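Local coordinates for protein Hsp70/Hsp90 co-chaperone CNS1 (Saccharomyces cerevisiae, PDB 6HFM) that serves as a co-chaperone that binds Hsp90 and Hsp70 and stimulates the ATPase of the Hsp70 SSA1, this chain being its C-terminal wheel domain, at residues N17-K22 with S129-L134; Q46-A51 with V64-E69; L70-E75 with K118-D123; V103-K108 with L139-V144. One frame throughout, in Å; residues are numbered along the deposited sequence.

Interaction 4 is the most buried of the four, and the other three are partly buried. Interactions 2 and 4 reach the same mixed sheet, where strands 47-55 and 139-145 are neighbours. Interaction 2 is a bulged hairpin with polar side chains gathered at one end. Interaction 4 is an antiparallel strand pair with apolar packing and a charged cluster. Interaction 3 joins two capped helix starts through two backbone hydrogen bonds and the F121 ring; F121 also reaches L139, I141 and M105 of interaction 4. Interaction 1 is a short parallel pairing near a magnesium ion. It touches interaction 2 through I18 and L47, and interaction 4 through D131 and K108.

Interaction 1: N17-K22 with S129-L134; sequences NITNIK and SPDVPL
T19 meets D131 through its hydroxyl: T19 OG1 donates to D131 OD1 at 2.7 Å. D131 OD1 accepts with its syn lone pair, on the side of OD2. The two side chains cross at about a right angle. In T19, OG1 stands beside the backbone N (chi1 -55°) and CG2 lies anti to that N. The methyl CG2 runs beside the ring of P133, 3.9 Å from its CB. An alanine at T19 would probably leave D131 OD1 without this donor and open a small gap beside P133, where CG2 now lies. The main chain adds two bonds, L134 N to T19 O and I21 N to L134 O, both 2.9 Å. They flank the parallel bridge of N20 with L134, which joins strands 20-21 and 134-135 in a small two-stranded sheet. A water takes the N-H of T19 and donates to V132 O, filling in where the two backbones diverge. N17 belongs to a magnesium site together with L125, and the D131 side chain comes to about 3 Å from the ion. N17 follows helix 4-15 and closes it with a Schellman motif. N20 OD1 accepts from the backbone N of N137. On the apolar side, I18 CG2 packs on L134 CD1 at 3.7 Å, and L134 also touches L125 and Y49. I21 CG1 lies alongside P133, 3.8 Å from its CB.

Interaction 2: Q46-A51 with V64-E69; sequences QLIYPA and VGEVSE
Strands 47-51 and 66-68 run antiparallel, their axes 133° apart, in the beta hairpin of 47-55 and 60-68 in the wheel domain; a beta bulge shifts the register by one residue between Y49 and A51. Y49 with V67 and, past the corner at G65, A51 with V64 are hydrogen-bonded pairs; I48 with S68 is a non-hydrogen-bonded pair. At the other end E69 N donates to L47 O. E69 CG stands between its backbone N and carbonyl carbon (chi1 69°), and from there the chain runs extended back to L47. E69 OE2 in turn accepts the N-H of L47 at 3.0 Å, met from above the carboxylate plane. E69 OE1 accepts from a water at 2.8 Å and also forms a salt bridge with R16. The same water lies in the plane of the Y49 ring, 3.0 Å from Y49 OH. The tyrosine ring and the carboxylate stand 85° apart, and Y49 OH lies 3.2 Å from E69 CB. S68 OG donates to Q46 OE1 at 2.7 Å. I48 CG2 rests on E66 CB at 3.6 Å, while the E66 carboxylate pairs with R36. A51 CB meets V67 CG2 at 3.8 Å. Y49, A51 and V67 all touch L139 of strand 139-145. Y49 also packs on F121 and L125 of helix 121-126, and L47 on L9 and M13 of helix 4-15.

Interaction 3: L70-E75 with K118-D123; sequences LTTVQE and KLTFHD
V73 N donates to L119 O at 3.0 Å, and F121 N donates to T71 O at 3.2 Å. These two bonds flank T72 and T120 and tie their backbones in a single bridge. Both threonines hold OG1 between the backbone N and the carbonyl carbon (chi1 63° in each). There the hydroxyl of T72 accepts from E75 N, and that of T120 accepts from D123 N, each at 3.1 Å. T72 N in turn donates to E75 OE1, meeting it from above the carboxylate plane, which completes a capping box. H122 ND1 donates to D123 OD1, which lies near the imidazole plane. Outside this network the methyls T72 CG2 and T120 CG2 come within 4.1 Å of each other. F121 reaches further: its CD2 lies 3.3 Å from T71 O, and its CZ 4.0 Å from V73 CG2. The F121 ring also touches L139, I141 and M105. An alanine at F121 would probably open a gap between V73 and these three residues. The whole is a pair of N-capped helix starts, of helices 73-82 and 121-126, joined backbone to backbone within the wheel domain.

Interaction 4: V103-K108 with L139-V144; sequences VFMETK and LKIYIV
F104 and Y142 form a hydrogen-bonded antiparallel pair: F104 N to Y142 O and Y142 N to F104 O are both 2.9 Å. V103 and I143 are the adjoining non-hydrogen-bonded pair. The short strand axes stand 142° apart. Beyond M105 the backbones separate, and a water bridges them: it accepts from E106 N and donates to K140 O at 2.6 Å.

The charged group lies at this end. K140 leaves the backbone with CG anti to N, then the chain bends at chi3, which sets CE, and at chi4 (62°), which sets NZ near E106 and Y142. K140 NZ makes a salt bridge with E106 OE1 at 2.9 Å, on the anti side of that oxygen and somewhat out of the carboxylate plane. It also donates to Y142 OH at 2.7 Å and to the bridging water. E106 has further partners: R164 pairs with OE1 and R165 with OE2. This buried carboxylate is thus shared by a lysine and two arginines, which would probably help to keep it ionised. K140 also makes a cation-pi contact with F135.

Apolar contacts fill the rest. M105 CG meets I141 CG2 at 3.9 Å, and V103 CG1 meets I141 CB at 4.0 Å. V144 CB lies at the edge of the F104 ring, 4.3 Å from CE2.

V103, I141 and I143 pack on helix 73-82, while F104 and V144 pack on helix 146-155. W152 and W156 meet the ring of Y142. Strand 139-145 lies between strands 101-106 and 47-55.

Interaction 1: N17-K22 with S129-L134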
loop_
_atom_site.group_PDB
_atom_site.type_symbol
_atom_site.label_atom_id
_atom_site.label_comp_id
_atom_site.label_asym_id
_atom_site.label_seq_id
_atom_site.Cartn_x
_atom_site.Cartn_y
_atom_site.Cartn_z
ATOM N N ASN A 17 3.473 -2.071 15.631
ATOM C CA ASN A 17 4.328 -0.922 15.305
ATOM C C ASN A 17 3.900 -0.196 14.022
ATOM O O ASN A 17 4.739 0.310 13.281
ATOM C CB ASN A 17 5.798 -1.358 15.224
ATOM C CG ASN A 17 6.764 -0.185 15.305
ATOM O OD1 ASN A 17 6.504 0.798 15.997
ATOM N ND2 ASN A 17 7.876 -0.283 14.585
ATOM N N ILE A 18 2.589 -0.123 13.788
ATOM C CA ILE A 18 2.059 0.481 12.554
ATOM C C ILE A 18 2.028 2.008 12.686
ATOM O O ILE A 18 1.470 2.558 13.644
ATOM C CB ILE A 18 0.650 -0.056 12.203
ATOM C CG1 ILE A 18 0.741 -1.531 11.814
ATOM C CG2 ILE A 18 0.022 0.730 11.045
ATOM C CD1 ILE A 18 -0.583 -2.260 11.804
ATOM N N THR A 19 2.643 2.677 11.719
ATOM C CA THR A 19 2.559 4.127 11.577
ATOM C C THR A 19 1.392 4.439 10.634
ATOM O O THR A 19 1.305 3.850 9.565
ATOM C CB THR A 19 3.869 4.671 10.964
ATOM O OG1 THR A 19 4.984 4.243 11.755
ATOM C CG2 THR A 19 3.859 6.191 10.880
ATOM N N ASN A 20 0.499 5.346 11.038
ATOM C CA ASN A 20 -0.586 5.809 10.154
ATOM C C ASN A 20 -0.445 7.302 9.884
ATOM O O ASN A 20 -0.311 8.099 10.815
ATOM C CB ASN A 20 -1.974 5.525 10.736
ATOM C CG ASN A 20 -3.096 5.910 9.781
ATOM O OD1 ASN A 20 -3.040 5.604 8.584
ATOM N ND2 ASN A 20 -4.114 6.591 10.299
ATOM N N ILE A 21 -0.494 7.665 8.602
ATOM C CA ILE A 21 -0.426 9.059 8.174
ATOM C C ILE A 21 -1.783 9.452 7.589
ATOM O O ILE A 21 -2.244 8.839 6.629
ATOM C CB ILE A 21 0.672 9.265 7.101
ATOM C CG1 ILE A 21 2.071 8.913 7.648
ATOM C CG2 ILE A 21 0.659 10.696 6.557
ATOM C CD1 ILE A 21 2.530 9.709 8.848
ATOM N N LYS A 22 -2.406 10.486 8.156
ATOM C CA LYS A 22 -3.657 11.012 7.609
ATOM C C LYS A 22 -3.362 12.055 6.532
ATOM O O LYS A 22 -2.439 12.873 6.681
ATOM C CB LYS A 22 -4.539 11.577 8.720
ATOM C CG LYS A 22 -5.068 10.472 9.622
ATOM C CD LYS A 22 -5.825 10.997 10.821
ATOM C CE LYS A 22 -6.214 9.841 11.726
ATOM N NZ LYS A 22 -7.113 10.270 12.822
ATOM N N SER A 129 12.797 0.792 11.223
ATOM C CA SER A 129 13.468 1.408 10.079
ATOM C C SER A 129 13.720 0.331 9.026
ATOM O O SER A 129 14.270 -0.720 9.373
ATOM C CB SER A 129 14.795 2.030 10.506
ATOM O OG SER A 129 14.577 3.273 11.147
ATOM N N PRO A 130 13.335 0.542 7.766
ATOM C CA PRO A 130 12.607 1.725 7.264
ATOM C C PRO A 130 11.145 1.779 7.715
ATOM O O PRO A 130 10.478 0.740 7.779
ATOM C CB PRO A 130 12.677 1.568 5.746
ATOM C CG PRO A 130 12.931 0.121 5.517
ATOM C CD PRO A 130 13.672 -0.405 6.693
ATOM N N ASP A 131 10.675 2.990 8.008
ATOM C CA ASP A 131 9.332 3.228 8.540
ATOM C C ASP A 131 8.374 3.426 7.363
ATOM O O ASP A 131 8.387 4.478 6.724
ATOM C CB ASP A 131 9.354 4.459 9.463
ATOM C CG ASP A 131 8.089 4.611 10.310
ATOM O OD1 ASP A 131 7.126 3.825 10.161
ATOM O OD2 ASP A 131 8.067 5.545 11.148
ATOM N N VAL A 132 7.559 2.405 7.087
ATOM C CA VAL A 132 6.632 2.390 5.947
ATOM C C VAL A 132 5.199 2.471 6.498
ATOM O O VAL A 132 4.708 1.480 7.055
ATOM C CB VAL A 132 6.810 1.107 5.106
ATOM C CG1 VAL A 132 5.795 1.033 3.970
ATOM C CG2 VAL A 132 8.230 1.036 4.547
ATOM N N PRO A 133 4.520 3.634 6.343
ATOM C CA PRO A 133 3.188 3.781 6.948
ATOM C C PRO A 133 1.993 3.297 6.128
ATOM O O PRO A 133 2.071 3.150 4.902
ATOM C CB PRO A 133 3.053 5.307 7.155
ATOM C CG PRO A 133 4.368 5.895 6.809
ATOM C CD PRO A 133 5.030 4.939 5.881
ATOM N N LEU A 134 0.881 3.085 6.831
ATOM C CA LEU A 134 -0.440 3.170 6.230
ATOM C C LEU A 134 -0.756 4.645 5.963
ATOM O O LEU A 134 -0.270 5.541 6.668
ATOM C CB LEU A 134 -1.512 2.572 7.149
ATOM C CG LEU A 134 -1.453 1.073 7.459
ATOM C CD1 LEU A 134 -2.565 0.713 8.433
ATOM C CD2 LEU A 134 -1.562 0.246 6.193
HETATM O O HOH W 1 4.111 1.154 9.785
#

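Interaction 2: Q46-A51 with V64-E69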
loop_
_atom_site.group_PDB
_atom_site.type_symbol
_atom_site.label_atom_id
_atom_site.label_comp_id
_atom_site.label_asym_id
_atom_site.label_seq_id
_atom_site.Cartn_x
_atom_site.Cartn_y
_atom_site.Cartn_z
ATOM N N GLN A 46 -5.908 -12.012 12.033
ATOM C CA GLN A 46 -5.367 -11.251 10.909
ATOM C C GLN A 46 -5.975 -9.854 10.844
ATOM O O GLN A 46 -7.193 -9.700 10.815
ATOM C CB GLN A 46 -5.596 -11.984 9.587
ATOM C CG GLN A 46 -4.856 -13.306 9.499
ATOM C CD GLN A 46 -5.237 -14.123 8.280
ATOM O OE1 GLN A 46 -5.378 -13.592 7.174
ATOM N NE2 GLN A 46 -5.396 -15.432 8.475
ATOM N N LEU A 47 -5.108 -8.847 10.864
ATOM C CA LEU A 47 -5.486 -7.471 10.561
ATOM C C LEU A 47 -5.758 -7.347 9.063
ATOM O O LEU A 47 -4.960 -7.797 8.240
ATOM C CB LEU A 47 -4.379 -6.511 10.987
ATOM C CG LEU A 47 -4.654 -5.012 10.858
ATOM C CD1 LEU A 47 -5.842 -4.567 11.697
ATOM C CD2 LEU A 47 -3.414 -4.211 11.231
ATOM N N ILE A 48 -6.892 -6.736 8.726
ATOM C CA ILE A 48 -7.356 -6.607 7.344
ATOM C C ILE A 48 -7.533 -5.115 7.049
ATOM O O ILE A 48 -8.250 -4.425 7.780
ATOM C CB ILE A 48 -8.693 -7.346 7.145
ATOM C CG1 ILE A 48 -8.522 -8.847 7.416
ATOM C CG2 ILE A 48 -9.220 -7.152 5.730
ATOM C CD1 ILE A 48 -9.818 -9.586 7.675
ATOM N N TYR A 49 -6.891 -4.631 5.983
ATOM C CA TYR A 49 -6.995 -3.220 5.575
ATOM C C TYR A 49 -7.213 -3.099 4.065
ATOM O O TYR A 49 -6.877 -4.020 3.320
ATOM C CB TYR A 49 -5.773 -2.388 6.011
ATOM C CG TYR A 49 -4.467 -3.134 6.255
ATOM C CD1 TYR A 49 -3.872 -3.891 5.255
ATOM C CD2 TYR A 49 -3.804 -3.040 7.490
ATOM C CE1 TYR A 49 -2.680 -4.568 5.476
ATOM C CE2 TYR A 49 -2.608 -3.705 7.714
ATOM C CZ TYR A 49 -2.048 -4.469 6.706
ATOM O OH TYR A 49 -0.856 -5.125 6.920
ATOM N N PRO A 50 -7.769 -1.960 3.609
ATOM C CA PRO A 50 -7.889 -1.747 2.174
ATOM C C PRO A 50 -6.534 -1.435 1.542
ATOM O O PRO A 50 -5.567 -1.130 2.249
ATOM C CB PRO A 50 -8.825 -0.526 2.070
ATOM C CG PRO A 50 -9.231 -0.180 3.467
ATOM C CD PRO A 50 -8.179 -0.761 4.350
ATOM N N ALA A 51 -6.482 -1.498 0.214
ATOM C CA ALA A 51 -5.287 -1.136 -0.549
ATOM C C ALA A 51 -5.617 -0.291 -1.771
ATOM O O ALA A 51 -6.549 -0.603 -2.527
ATOM C CB ALA A 51 -4.532 -2.383 -0.979
ATOM N N VAL A 64 -8.636 -2.341 -3.718
ATOM C CA VAL A 64 -8.969 -3.651 -3.165
ATOM C C VAL A 64 -9.463 -3.404 -1.744
ATOM O O VAL A 64 -8.714 -2.910 -0.906
ATOM C CB VAL A 64 -7.744 -4.592 -3.187
ATOM C CG1 VAL A 64 -8.077 -5.949 -2.582
ATOM C CG2 VAL A 64 -7.248 -4.772 -4.617
ATOM N N GLY A 65 -10.727 -3.738 -1.483
ATOM C CA GLY A 65 -11.368 -3.404 -0.215
ATOM C C GLY A 65 -10.780 -4.069 1.013
ATOM O O GLY A 65 -10.772 -3.462 2.089
ATOM N N GLU A 66 -10.305 -5.308 0.855
ATOM C CA GLU A 66 -9.755 -6.110 1.958
ATOM C C GLU A 66 -8.489 -6.856 1.539
ATOM O O GLU A 66 -8.513 -7.677 0.616
ATOM C CB GLU A 66 -10.790 -7.126 2.440
ATOM C CG GLU A 66 -12.014 -6.500 3.082
ATOM C CD GLU A 66 -12.970 -7.522 3.670
ATOM O OE1 GLU A 66 -12.854 -8.728 3.356
ATOM O OE2 GLU A 66 -13.838 -7.110 4.467
ATOM N N VAL A 67 -7.386 -6.552 2.223
ATOM C CA VAL A 67 -6.119 -7.261 2.079
ATOM C C VAL A 67 -5.653 -7.657 3.474
ATOM O O VAL A 67 -5.509 -6.799 4.339
ATOM C CB VAL A 67 -5.041 -6.362 1.426
ATOM C CG1 VAL A 67 -3.698 -7.080 1.342
ATOM C CG2 VAL A 67 -5.490 -5.913 0.038
ATOM N N SER A 68 -5.412 -8.951 3.687
ATOM C CA SER A 68 -4.859 -9.421 4.958
ATOM C C SER A 68 -3.392 -9.036 5.089
ATOM O O SER A 68 -2.639 -9.108 4.120
ATOM C CB SER A 68 -4.961 -10.944 5.072
ATOM O OG SER A 68 -4.187 -11.410 6.168
ATOM N N GLU A 69 -2.983 -8.688 6.311
ATOM C CA GLU A 69 -1.571 -8.426 6.629
ATOM C C GLU A 69 -0.625 -9.603 6.327
ATOM O O GLU A 69 0.567 -9.396 6.144
ATOM C CB GLU A 69 -1.419 -8.038 8.103
ATOM C CG GLU A 69 -1.686 -9.177 9.075
ATOM C CD GLU A 69 -1.619 -8.762 10.525
ATOM O OE1 GLU A 69 -0.968 -7.744 10.847
ATOM O OE2 GLU A 69 -2.242 -9.461 11.357
HETATM O O HOH W 2 0.039 -5.343 9.749
#

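Interaction 3: L70-E75 with K118-D123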
loop_
_atom_site.group_PDB
_atom_site.type_symbol
_atom_site.label_atom_id
_atom_site.label_comp_id
_atom_site.label_asym_id
_atom_site.label_seq_id
_atom_site.Cartn_x
_atom_site.Cartn_y
_atom_site.Cartn_z
ATOM N N LEU A 70 -1.148 -10.830 6.320
ATOM C CA LEU A 70 -0.339 -12.010 5.986
ATOM C C LEU A 70 -0.142 -12.232 4.482
ATOM O O LEU A 70 0.613 -13.126 4.084
ATOM C CB LEU A 70 -0.942 -13.267 6.624
ATOM C CG LEU A 70 -1.057 -13.266 8.152
ATOM C CD1 LEU A 70 -1.613 -14.605 8.602
ATOM C CD2 LEU A 70 0.276 -12.997 8.834
ATOM N N THR A 71 -0.818 -11.438 3.651
ATOM C CA THR A 71 -0.603 -11.446 2.201
ATOM C C THR A 71 0.813 -10.950 1.880
ATOM O O THR A 71 1.273 -9.964 2.469
ATOM C CB THR A 71 -1.618 -10.524 1.492
ATOM O OG1 THR A 71 -2.947 -10.834 1.920
ATOM C CG2 THR A 71 -1.551 -10.682 -0.023
ATOM N N THR A 72 1.500 -11.624 0.957
ATOM C CA THR A 72 2.799 -11.141 0.481
ATOM C C THR A 72 2.622 -10.125 -0.640
ATOM O O THR A 72 1.581 -10.066 -1.292
ATOM C CB THR A 72 3.721 -12.264 -0.033
ATOM O OG1 THR A 72 3.132 -12.896 -1.176
ATOM C CG2 THR A 72 3.992 -13.288 1.073
ATOM N N VAL A 73 3.671 -9.342 -0.862
ATOM C CA VAL A 73 3.689 -8.374 -1.959
ATOM C C VAL A 73 3.439 -9.108 -3.289
ATOM O O VAL A 73 2.592 -8.683 -4.084
ATOM C CB VAL A 73 5.016 -7.581 -1.974
ATOM C CG1 VAL A 73 5.161 -6.765 -3.257
ATOM C CG2 VAL A 73 5.113 -6.685 -0.742
ATOM N N GLN A 74 4.147 -10.220 -3.497
ATOM C CA GLN A 74 3.952 -11.076 -4.682
ATOM C C GLN A 74 2.498 -11.507 -4.876
ATOM O O GLN A 74 1.977 -11.451 -5.987
ATOM C CB GLN A 74 4.838 -12.332 -4.595
ATOM C CG GLN A 74 4.790 -13.257 -5.810
ATOM C CD GLN A 74 5.431 -12.640 -7.037
ATOM O OE1 GLN A 74 6.590 -12.232 -7.002
ATOM N NE2 GLN A 74 4.681 -12.577 -8.134
ATOM N N GLU A 75 1.861 -11.957 -3.796
ATOM C CA GLU A 75 0.469 -12.416 -3.858
ATOM C C GLU A 75 -0.489 -11.297 -4.291
ATOM O O GLU A 75 -1.395 -11.535 -5.086
ATOM C CB GLU A 75 0.030 -13.039 -2.522
ATOM C CG GLU A 75 0.525 -14.471 -2.328
ATOM C CD GLU A 75 0.363 -15.001 -0.901
ATOM O OE1 GLU A 75 0.128 -14.236 0.012
ATOM O OE2 GLU A 75 0.521 -16.234 -0.741
ATOM N N LYS A 118 8.741 -11.122 -1.613
ATOM C CA LYS A 118 8.501 -12.228 -0.685
ATOM C C LYS A 118 8.030 -11.795 0.711
ATOM O O LYS A 118 7.641 -12.646 1.512
ATOM C CB LYS A 118 9.758 -13.093 -0.572
ATOM C CG LYS A 118 10.178 -13.719 -1.894
ATOM C CD LYS A 118 11.334 -14.683 -1.698
ATOM C CE LYS A 118 11.823 -15.254 -3.018
ATOM N NZ LYS A 118 12.829 -16.330 -2.796
ATOM N N LEU A 119 8.055 -10.493 1.005
ATOM C CA LEU A 119 7.687 -9.995 2.332
ATOM C C LEU A 119 6.172 -9.896 2.486
ATOM O O LEU A 119 5.466 -9.595 1.522
ATOM C CB LEU A 119 8.314 -8.620 2.587
ATOM C CG LEU A 119 9.844 -8.527 2.589
ATOM C CD1 LEU A 119 10.272 -7.069 2.663
ATOM C CD2 LEU A 119 10.453 -9.317 3.736
ATOM N N THR A 120 5.686 -10.146 3.702
ATOM C CA THR A 120 4.296 -9.877 4.059
ATOM C C THR A 120 4.120 -8.397 4.400
ATOM O O THR A 120 5.066 -7.718 4.815
ATOM C CB THR A 120 3.834 -10.695 5.271
ATOM O OG1 THR A 120 4.610 -10.332 6.418
ATOM C CG2 THR A 120 3.956 -12.201 5.000
ATOM N N PHE A 121 2.900 -7.895 4.236
ATOM C CA PHE A 121 2.617 -6.519 4.635
ATOM C C PHE A 121 2.783 -6.327 6.144
ATOM O O PHE A 121 3.255 -5.273 6.573
ATOM C CB PHE A 121 1.259 -6.060 4.106
ATOM C CG PHE A 121 1.257 -5.861 2.615
ATOM C CD1 PHE A 121 1.938 -4.778 2.048
ATOM C CD2 PHE A 121 0.623 -6.766 1.770
ATOM C CE1 PHE A 121 1.971 -4.599 0.672
ATOM C CE2 PHE A 121 0.649 -6.583 0.389
ATOM C CZ PHE A 121 1.330 -5.505 -0.158
ATOM N N HIS A 122 2.453 -7.349 6.936
ATOM C CA HIS A 122 2.729 -7.325 8.381
ATOM C C HIS A 122 4.193 -6.982 8.652
ATOM O O HIS A 122 4.489 -6.101 9.459
ATOM C CB HIS A 122 2.391 -8.679 9.044
ATOM C CG HIS A 122 2.818 -8.776 10.480
ATOM N ND1 HIS A 122 4.030 -9.316 10.859
ATOM C CD2 HIS A 122 2.204 -8.393 11.623
ATOM C CE1 HIS A 122 4.140 -9.266 12.176
ATOM N NE2 HIS A 122 3.047 -8.708 12.664
ATOM N N ASP A 123 5.102 -7.696 7.990
ATOM C CA ASP A 123 6.535 -7.494 8.223
ATOM C C ASP A 123 7.031 -6.127 7.748
ATOM O O ASP A 123 7.848 -5.506 8.424
ATOM C CB ASP A 123 7.355 -8.638 7.612
ATOM C CG ASP A 123 7.214 -9.954 8.394
ATOM O OD1 ASP A 123 6.559 -9.981 9.463
ATOM O OD2 ASP A 123 7.782 -10.968 7.950
#

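Interaction 4: V103-K108 with L139-V144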
loop_
_atom_site.group_PDB
_atom_site.type_symbol
_atom_site.label_atom_id
_atom_site.label_comp_id
_atom_site.label_asym_id
_atom_site.label_seq_id
_atom_site.Cartn_x
_atom_site.Cartn_y
_atom_site.Cartn_z
ATOM N N VAL A 103 7.619 -3.023 -7.015
ATOM C CA VAL A 103 6.614 -2.450 -6.120
ATOM C C VAL A 103 7.322 -1.468 -5.187
ATOM O O VAL A 103 8.319 -1.819 -4.551
ATOM C CB VAL A 103 5.893 -3.527 -5.285
ATOM C CG1 VAL A 103 4.779 -2.910 -4.447
ATOM C CG2 VAL A 103 5.325 -4.619 -6.185
ATOM N N PHE A 104 6.797 -0.245 -5.116
ATOM C CA PHE A 104 7.320 0.806 -4.249
ATOM C C PHE A 104 6.267 1.260 -3.245
ATOM O O PHE A 104 5.065 1.202 -3.511
ATOM C CB PHE A 104 7.830 1.994 -5.070
ATOM C CG PHE A 104 8.945 1.636 -6.006
ATOM C CD1 PHE A 104 10.261 1.633 -5.569
ATOM C CD2 PHE A 104 8.676 1.267 -7.318
ATOM C CE1 PHE A 104 11.293 1.282 -6.421
ATOM C CE2 PHE A 104 9.705 0.919 -8.180
ATOM C CZ PHE A 104 11.017 0.925 -7.729
ATOM N N MET A 105 6.738 1.671 -2.069
ATOM C CA MET A 105 5.890 2.247 -1.035
ATOM C C MET A 105 6.556 3.493 -0.474
ATOM O O MET A 105 7.786 3.578 -0.421
ATOM C CB MET A 105 5.639 1.231 0.081
ATOM C CG MET A 105 4.876 0.002 -0.407
ATOM S SD MET A 105 4.594 -1.292 0.822
ATOM C CE MET A 105 3.263 -0.556 1.757
ATOM N N GLU A 106 5.731 4.454 -0.069
ATOM C CA GLU A 106 6.211 5.701 0.509
ATOM C C GLU A 106 6.623 5.476 1.967
ATOM O O GLU A 106 5.963 4.725 2.694
ATOM C CB GLU A 106 5.123 6.771 0.409
ATOM C CG GLU A 106 5.548 8.167 0.840
ATOM C CD GLU A 106 4.459 9.216 0.654
ATOM O OE1 GLU A 106 3.551 9.026 -0.192
ATOM O OE2 GLU A 106 4.527 10.256 1.344
ATOM N N THR A 107 7.706 6.127 2.393
ATOM C CA THR A 107 8.175 6.038 3.781
ATOM C C THR A 107 7.705 7.248 4.587
ATOM O O THR A 107 7.183 8.214 4.028
ATOM C CB THR A 107 9.714 5.944 3.854
ATOM O OG1 THR A 107 10.301 7.137 3.320
ATOM C CG2 THR A 107 10.226 4.742 3.084
ATOM N N LYS A 108 7.902 7.213 5.901
ATOM C CA LYS A 108 7.513 8.342 6.750
ATOM C C LYS A 108 8.242 9.630 6.341
ATOM O O LYS A 108 7.673 10.713 6.427
ATOM C CB LYS A 108 7.751 8.043 8.238
ATOM C CG LYS A 108 7.050 9.040 9.155
ATOM C CD LYS A 108 7.234 8.726 10.628
ATOM C CE LYS A 108 6.649 9.835 11.488
ATOM N NZ LYS A 108 6.852 9.577 12.940
ATOM N N LEU A 139 -3.315 0.501 2.841
ATOM C CA LEU A 139 -2.081 0.351 2.075
ATOM C C LEU A 139 -2.109 1.285 0.870
ATOM O O LEU A 139 -3.171 1.558 0.313
ATOM C CB LEU A 139 -1.907 -1.091 1.580
ATOM C CG LEU A 139 -1.696 -2.164 2.642
ATOM C CD1 LEU A 139 -1.853 -3.548 2.027
ATOM C CD2 LEU A 139 -0.339 -1.993 3.318
ATOM N N LYS A 140 -0.938 1.787 0.501
ATOM C CA LYS A 140 -0.743 2.492 -0.766
ATOM C C LYS A 140 0.545 1.954 -1.387
ATOM O O LYS A 140 1.613 2.052 -0.785
ATOM C CB LYS A 140 -0.658 4.006 -0.545
ATOM C CG LYS A 140 -0.436 4.820 -1.818
ATOM C CD LYS A 140 -0.692 6.312 -1.618
ATOM C CE LYS A 140 0.224 6.966 -0.586
ATOM N NZ LYS A 140 1.689 6.955 -0.885
ATOM N N ILE A 141 0.426 1.351 -2.567
ATOM C CA ILE A 141 1.581 0.788 -3.278
ATOM C C ILE A 141 1.611 1.344 -4.698
ATOM O O ILE A 141 0.569 1.724 -5.252
ATOM C CB ILE A 141 1.606 -0.773 -3.255
ATOM C CG1 ILE A 141 0.534 -1.398 -4.148
ATOM C CG2 ILE A 141 1.464 -1.284 -1.825
ATOM C CD1 ILE A 141 0.726 -2.886 -4.373
ATOM N N TYR A 142 2.816 1.397 -5.260
ATOM C CA TYR A 142 3.044 1.847 -6.630
ATOM C C TYR A 142 3.638 0.689 -7.412
ATOM O O TYR A 142 4.690 0.168 -7.046
ATOM C CB TYR A 142 3.999 3.055 -6.655
ATOM C CG TYR A 142 3.502 4.237 -5.842
ATOM C CD1 TYR A 142 2.726 5.236 -6.425
ATOM C CD2 TYR A 142 3.777 4.333 -4.475
ATOM C CE1 TYR A 142 2.248 6.312 -5.678
ATOM C CE2 TYR A 142 3.314 5.403 -3.721
ATOM C CZ TYR A 142 2.545 6.385 -4.320
ATOM O OH TYR A 142 2.084 7.434 -3.557
ATOM N N ILE A 143 2.962 0.283 -8.488
ATOM C CA ILE A 143 3.454 -0.788 -9.356
ATOM C C ILE A 143 4.016 -0.135 -10.617
ATOM O O ILE A 143 3.289 0.535 -11.356
ATOM C CB ILE A 143 2.346 -1.830 -9.644
ATOM C CG1 ILE A 143 2.044 -2.602 -8.351
ATOM C CG2 ILE A 143 2.768 -2.787 -10.754
ATOM C CD1 ILE A 143 0.932 -3.632 -8.444
ATOM N N VAL A 144 5.324 -0.298 -10.826
ATOM C CA VAL A 144 6.046 0.360 -11.929
ATOM C C VAL A 144 6.977 -0.646 -12.611
ATOM O O VAL A 144 7.761 -1.302 -11.940
ATOM C CB VAL A 144 6.888 1.554 -11.413
ATOM C CG1 VAL A 144 7.582 2.276 -12.567
ATOM C CG2 VAL A 144 6.006 2.538 -10.651
HETATM O O HOH W 3 2.798 4.262 0.068
#